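PDB 3GG9: d-3-phosphoglycerate dehydrogenase oxidoreductase protein from Ralstonia solanacearum, which probably catalyses the NAD-dependent oxidation of D-3-phosphoglycerate, acting as a D-2-hydroxyacid dehydrogenase. Local coordinates for residues 74-79 with 318-323; 99-104 with 331-336. All blocks are in the same frame, centred on the assembly; numbering follows the deposited sequence.

Interaction 1: residues 74-79 with 318-323; sequences IISQTG and QNILDI
Ser76 OG is gripped twice: it hydrogen-bonds to the carbonyl oxygen of Ala316, one helical turn before Ile320, and it receives a hydrogen from a water lying 3.0 Å from it. That water also donates to Gln77 O and accepts from Asn319 ND2, 2.5 Å from the water and a short approach, so three hydrogen bonds join the end of the strand to the helix through a single molecule; the same ND2 makes a weak hydrogen bond to Glu103 O. Asn319 suits this place because its amide reaches the water from beside the backbone N (chi1 -78°), while its CB lies against Ser76 OG. In Ser76 the hydroxyl is anti to the backbone N (chi1 -166°), which leaves CB to meet the side chain of Ile320, its CG1 3.8 Å away. A residue this small lets the helix come close, the two axes being 9.0 Å apart. Helix 306-324 here packs on one face of the five-stranded parallel sheet of the substrate-side domain of this family, running roughly antiparallel to strand 74-77 at 142°. The alternation of the strand sends Ile74 and Ser76 toward the helix, and Ile75 and Gln77 to the other face. Toward the start of the strand, Ile74 CD1 touches Ile323 CG2 at 3.8 Å, the two side chains passing alongside and pointing opposite ways. The other branch of Ile74, CG2, is anti to the backbone N and faces Ile320 CG1 at 4.2 Å. Branched aliphatic chains suit this seam, where Val53 of the adjacent strand extends the apolar surface against Ile320.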
loop_
_atom_site.group_PDB
_atom_site.type_symbol
_atom_site.label_atom_id
_atom_site.label_comp_id
_atom_site.label_asym_id
_atom_site.label_seq_id
_atom_site.Cartn_x
_atom_site.Cartn_y
_atom_site.Cartn_z
ATOM N N ILE A 74 -18.531 -26.265 -24.092
ATOM C CA ILE A 74 -17.225 -25.943 -23.520
ATOM C C ILE A 74 -17.362 -25.012 -22.312
ATOM O O ILE A 74 -18.088 -24.021 -22.358
ATOM C CB ILE A 74 -16.326 -25.242 -24.585
ATOM C CG1 ILE A 74 -15.982 -26.205 -25.724
ATOM C CG2 ILE A 74 -15.050 -24.674 -23.953
ATOM C CD1 ILE A 74 -15.584 -25.512 -27.060
ATOM N N ILE A 75 -16.666 -25.345 -21.230
ATOM C CA ILE A 75 -16.374 -24.383 -20.177
ATOM C C ILE A 75 -14.871 -24.156 -20.204
ATOM O O ILE A 75 -14.084 -25.114 -20.109
ATOM C CB ILE A 75 -16.813 -24.884 -18.796
ATOM C CG1 ILE A 75 -18.336 -25.012 -18.746
ATOM C CG2 ILE A 75 -16.355 -23.909 -17.677
ATOM C CD1 ILE A 75 -18.805 -25.965 -17.660
ATOM N N SER A 76 -14.474 -22.898 -20.382
ATOM C CA SER A 76 -13.057 -22.551 -20.365
ATOM C C SER A 76 -12.726 -21.749 -19.110
ATOM O O SER A 76 -13.208 -20.637 -18.931
ATOM C CB SER A 76 -12.650 -21.768 -21.625
ATOM O OG SER A 76 -11.233 -21.747 -21.710
ATOM N N GLN A 77 -11.897 -22.346 -18.258
ATOM C CA GLN A 77 -11.540 -21.815 -16.956
ATOM C C GLN A 77 -10.272 -20.997 -17.043
ATOM O O GLN A 77 -9.239 -21.491 -17.536
ATOM C CB GLN A 77 -11.300 -22.973 -15.982
ATOM C CG GLN A 77 -11.019 -22.559 -14.566
ATOM C CD GLN A 77 -12.139 -21.716 -14.028
ATOM O OE1 GLN A 77 -13.286 -22.134 -14.002
ATOM N NE2 GLN A 77 -11.820 -20.502 -13.637
ATOM N N THR A 78 -10.351 -19.759 -16.548
ATOM C CA THR A 78 -9.162 -18.935 -16.336
ATOM C C THR A 78 -8.458 -19.490 -15.093
ATOM O O THR A 78 -9.095 -19.703 -14.065
ATOM C CB THR A 78 -9.510 -17.414 -16.156
ATOM O OG1 THR A 78 -10.478 -17.256 -15.114
ATOM C CG2 THR A 78 -10.019 -16.779 -17.459
ATOM N N GLY A 79 -7.166 -19.777 -15.206
ATOM C CA GLY A 79 -6.432 -20.407 -14.123
ATOM C C GLY A 79 -6.753 -21.886 -13.962
ATOM O O GLY A 79 -7.355 -22.500 -14.846
ATOM N N GLN A 318 -7.323 -18.907 -26.129
ATOM C CA GLN A 318 -6.550 -19.828 -26.973
ATOM C C GLN A 318 -6.972 -21.285 -26.751
ATOM O O GLN A 318 -6.999 -22.071 -27.699
ATOM C CB GLN A 318 -5.047 -19.654 -26.766
ATOM C CG GLN A 318 -4.155 -20.276 -27.854
ATOM C CD GLN A 318 -4.510 -19.809 -29.271
ATOM O OE1 GLN A 318 -4.601 -18.610 -29.540
ATOM N NE2 GLN A 318 -4.695 -20.768 -30.192
ATOM N N ASN A 319 -7.348 -21.633 -25.517
ATOM C CA ASN A 319 -7.832 -22.988 -25.233
ATOM C C ASN A 319 -9.082 -23.345 -26.050
ATOM O O ASN A 319 -9.181 -24.453 -26.596
ATOM C CB ASN A 319 -8.053 -23.206 -23.729
ATOM C CG ASN A 319 -6.757 -23.457 -22.958
ATOM O OD1 ASN A 319 -5.695 -23.708 -23.534
ATOM N ND2 ASN A 319 -6.852 -23.413 -21.636
ATOM N N ILE A 320 -10.028 -22.413 -26.137
ATOM C CA ILE A 320 -11.215 -22.600 -26.963
ATOM C C ILE A 320 -10.814 -22.798 -28.434
ATOM O O ILE A 320 -11.265 -23.748 -29.081
ATOM C CB ILE A 320 -12.214 -21.441 -26.826
ATOM C CG1 ILE A 320 -12.813 -21.416 -25.410
ATOM C CG2 ILE A 320 -13.332 -21.567 -27.864
ATOM C CD1 ILE A 320 -13.571 -20.122 -25.086
ATOM N N LEU A 321 -9.938 -21.932 -28.940
ATOM C CA LEU A 321 -9.443 -22.054 -30.315
ATOM C C LEU A 321 -8.731 -23.381 -30.594
ATOM O O LEU A 321 -8.917 -23.966 -31.665
ATOM C CB LEU A 321 -8.523 -20.891 -30.702
ATOM C CG LEU A 321 -9.002 -19.449 -30.498
ATOM C CD1 LEU A 321 -8.012 -18.483 -31.121
ATOM C CD2 LEU A 321 -10.419 -19.200 -31.034
ATOM N N ASP A 322 -7.919 -23.842 -29.643
ATOM C CA ASP A 322 -7.170 -25.092 -29.783
ATOM C C ASP A 322 -8.100 -26.302 -29.802
ATOM O O ASP A 322 -7.850 -27.245 -30.539
ATOM C CB ASP A 322 -6.156 -25.292 -28.651
ATOM C CG ASP A 322 -4.973 -24.344 -28.716
ATOM O OD1 ASP A 322 -4.648 -23.782 -29.789
ATOM O OD2 ASP A 322 -4.342 -24.179 -27.655
ATOM N N ILE A 323 -9.159 -26.271 -28.991
ATOM C CA ILE A 323 -10.121 -27.377 -28.943
ATOM C C ILE A 323 -10.891 -27.501 -30.261
ATOM O O ILE A 323 -11.084 -28.605 -30.767
ATOM C CB ILE A 323 -11.053 -27.289 -27.691
ATOM C CG1 ILE A 323 -10.630 -28.323 -26.663
ATOM C CG2 ILE A 323 -12.510 -27.558 -28.010
ATOM C CD1 ILE A 323 -9.435 -27.932 -25.900
HETATM O O HOH W 1 -8.735 -22.632 -20.275
#

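Interaction 2: residues 99-104 with 331-336; sequences VVVLEG and VANPTA
The two methyls of Val331 divide between Val100 and Leu102, although its CB points away from the strand: CG1 comes against CB and CG1 of Val100, both at 4.0 Å, and CG2 against CD2 of Leu102, at 3.8 Å. In each pair the side chains lie at a slant to one another, so the fork of the valine straddles the two strand residues. Ala336 sets its lone methyl, CB, against Val100 CG1 at 4.1 Å and also against Val99 O, a single methyl being what fits so close to the strand backbone. Ala332 CB lies 3.4 Å from Val101 O and 4.2 Å from Val101 CG1. Strand 100-102 is an outermost strand, within this chain, of the five-stranded parallel sheet, with strand 74-77 on its inner side. Along its outer side the segment after helix 306-324 makes a single beta bridge, Leu102 with Val331, and then turns into the 3-10 segment 334-336. The bridge is tightened by Ala332 N, which donates to Val101 O at 2.7 Å, almost in line with the C=O bond, while Val331 CA meets the same oxygen in a CA-H...O contact. Beyond it, Asn333 fits its carboxamide alongside the strand and takes up two peptide groups at once. Its ND2 donates to Val99 O at 3.0 Å, almost straight and in the plane of both groups, while its OD1 accepts from Val101 N at 2.9 Å, with the donor above the carbonyl plane. CG is flanked by both backbone N and carbonyl carbon (chi1 61°), and this turns the flat amide toward the strand. Asparagine suits the place because one short side chain offers both a donor and an acceptor, much as a neighbouring strand would; ND2 also reaches Thr95 OG1 on helix 91-97.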
loop_
_atom_site.group_PDB
_atom_site.type_symbol
_atom_site.label_atom_id
_atom_site.label_comp_id
_atom_site.label_asym_id
_atom_site.label_seq_id
_atom_site.Cartn_x
_atom_site.Cartn_y
_atom_site.Cartn_z
ATOM N N VAL A 99 -19.667 -32.125 -21.680
ATOM C CA VAL A 99 -19.178 -30.741 -21.654
ATOM C C VAL A 99 -17.709 -30.771 -21.249
ATOM O O VAL A 99 -17.388 -31.233 -20.146
ATOM C CB VAL A 99 -19.995 -29.879 -20.660
ATOM C CG1 VAL A 99 -19.353 -28.490 -20.461
ATOM C CG2 VAL A 99 -21.422 -29.728 -21.158
ATOM N N VAL A 100 -16.816 -30.323 -22.141
ATOM C CA VAL A 100 -15.394 -30.314 -21.802
ATOM C C VAL A 100 -15.023 -29.100 -20.965
ATOM O O VAL A 100 -15.470 -27.985 -21.232
ATOM C CB VAL A 100 -14.426 -30.480 -23.030
ATOM C CG1 VAL A 100 -14.581 -31.859 -23.639
ATOM C CG2 VAL A 100 -14.630 -29.395 -24.071
ATOM N N VAL A 101 -14.228 -29.335 -19.931
ATOM C CA VAL A 101 -13.728 -28.258 -19.092
ATOM C C VAL A 101 -12.273 -28.021 -19.452
ATOM O O VAL A 101 -11.443 -28.928 -19.372
ATOM C CB VAL A 101 -13.912 -28.555 -17.593
ATOM C CG1 VAL A 101 -13.238 -27.472 -16.742
ATOM C CG2 VAL A 101 -15.409 -28.641 -17.259
ATOM N N LEU A 102 -11.973 -26.796 -19.877
ATOM C CA LEU A 102 -10.623 -26.453 -20.310
ATOM C C LEU A 102 -9.896 -25.754 -19.171
ATOM O O LEU A 102 -10.477 -24.913 -18.491
ATOM C CB LEU A 102 -10.658 -25.574 -21.563
ATOM C CG LEU A 102 -11.581 -26.040 -22.701
ATOM C CD1 LEU A 102 -11.373 -25.214 -23.933
ATOM C CD2 LEU A 102 -11.405 -27.508 -23.024
ATOM N N GLU A 103 -8.644 -26.136 -18.951
ATOM C CA GLU A 103 -7.886 -25.655 -17.801
ATOM C C GLU A 103 -6.857 -24.659 -18.271
ATOM O O GLU A 103 -6.120 -24.914 -19.240
ATOM C CB GLU A 103 -7.208 -26.816 -17.065
ATOM C CG GLU A 103 -6.356 -26.390 -15.865
ATOM C CD GLU A 103 -6.020 -27.527 -14.926
ATOM O OE1 GLU A 103 -5.990 -27.284 -13.693
ATOM O OE2 GLU A 103 -5.788 -28.658 -15.414
ATOM N N GLY A 104 -6.821 -23.515 -17.599
ATOM C CA GLY A 104 -5.812 -22.521 -17.881
ATOM C C GLY A 104 -4.578 -22.682 -17.024
ATOM O O GLY A 104 -4.382 -23.702 -16.364
ATOM N N VAL A 331 -7.959 -30.071 -21.902
ATOM C CA VAL A 331 -9.168 -30.692 -21.327
ATOM C C VAL A 331 -8.862 -31.301 -19.963
ATOM O O VAL A 331 -7.970 -32.130 -19.840
ATOM C CB VAL A 331 -9.866 -31.727 -22.287
ATOM C CG1 VAL A 331 -11.168 -32.262 -21.658
ATOM C CG2 VAL A 331 -10.210 -31.076 -23.609
ATOM N N ALA A 332 -9.589 -30.834 -18.944
ATOM C CA ALA A 332 -9.462 -31.325 -17.578
ATOM C C ALA A 332 -10.083 -32.712 -17.437
ATOM O O ALA A 332 -9.525 -33.569 -16.753
ATOM C CB ALA A 332 -10.124 -30.359 -16.592
ATOM N N ASN A 333 -11.220 -32.915 -18.108
ATOM C CA ASN A 333 -12.018 -34.139 -18.009
ATOM C C ASN A 333 -12.087 -34.906 -19.342
ATOM O O ASN A 333 -13.132 -34.934 -19.988
ATOM C CB ASN A 333 -13.430 -33.774 -17.499
ATOM C CG ASN A 333 -14.178 -32.806 -18.432
ATOM O OD1 ASN A 333 -13.563 -32.078 -19.221
ATOM N ND2 ASN A 333 -15.513 -32.817 -18.358
ATOM N N PRO A 334 -10.974 -35.540 -19.770
ATOM C CA PRO A 334 -10.931 -36.012 -21.160
ATOM C C PRO A 334 -11.960 -37.108 -21.499
ATOM O O PRO A 334 -12.264 -37.317 -22.674
ATOM C CB PRO A 334 -9.496 -36.545 -21.312
ATOM C CG PRO A 334 -8.738 -35.980 -20.153
ATOM C CD PRO A 334 -9.740 -35.888 -19.050
ATOM N N THR A 335 -12.513 -37.771 -20.482
ATOM C CA THR A 335 -13.543 -38.797 -20.702
ATOM C C THR A 335 -14.904 -38.211 -21.113
ATOM O O THR A 335 -15.854 -38.955 -21.346
ATOM C CB THR A 335 -13.687 -39.786 -19.500
ATOM O OG1 THR A 335 -14.208 -39.105 -18.356
ATOM C CG2 THR A 335 -12.342 -40.426 -19.140
ATOM N N ALA A 336 -14.990 -36.883 -21.204
ATOM C CA ALA A 336 -16.151 -36.204 -21.784
ATOM C C ALA A 336 -16.082 -36.167 -23.312
ATOM O O ALA A 336 -17.049 -35.786 -23.971
ATOM C CB ALA A 336 -16.266 -34.786 -21.234
HETATM O O HOH W 2 -6.140 -30.021 -17.804
#

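In the fold
Both contacts belong to the five-stranded parallel sheet, on neighbouring strands 74-77 and 100-102, and both are largely buried. Interaction 1 lies on a sheet face, where the helix meets an interior strand by aliphatic packing and through water; interaction 2 lies at the outer edge, where the chain beyond that helix bonds directly to the outward-facing peptide groups of the edge strand. They meet at a seam of backbone bonds, Ile75 O to Leu102 N (2.7 Å) and Ile75 N to Val100 O (2.9 Å), both probable hydrogen bonds. Leu102 also packs on Ile323, so the C-terminal part of the chain embraces the sheet by face and by edge.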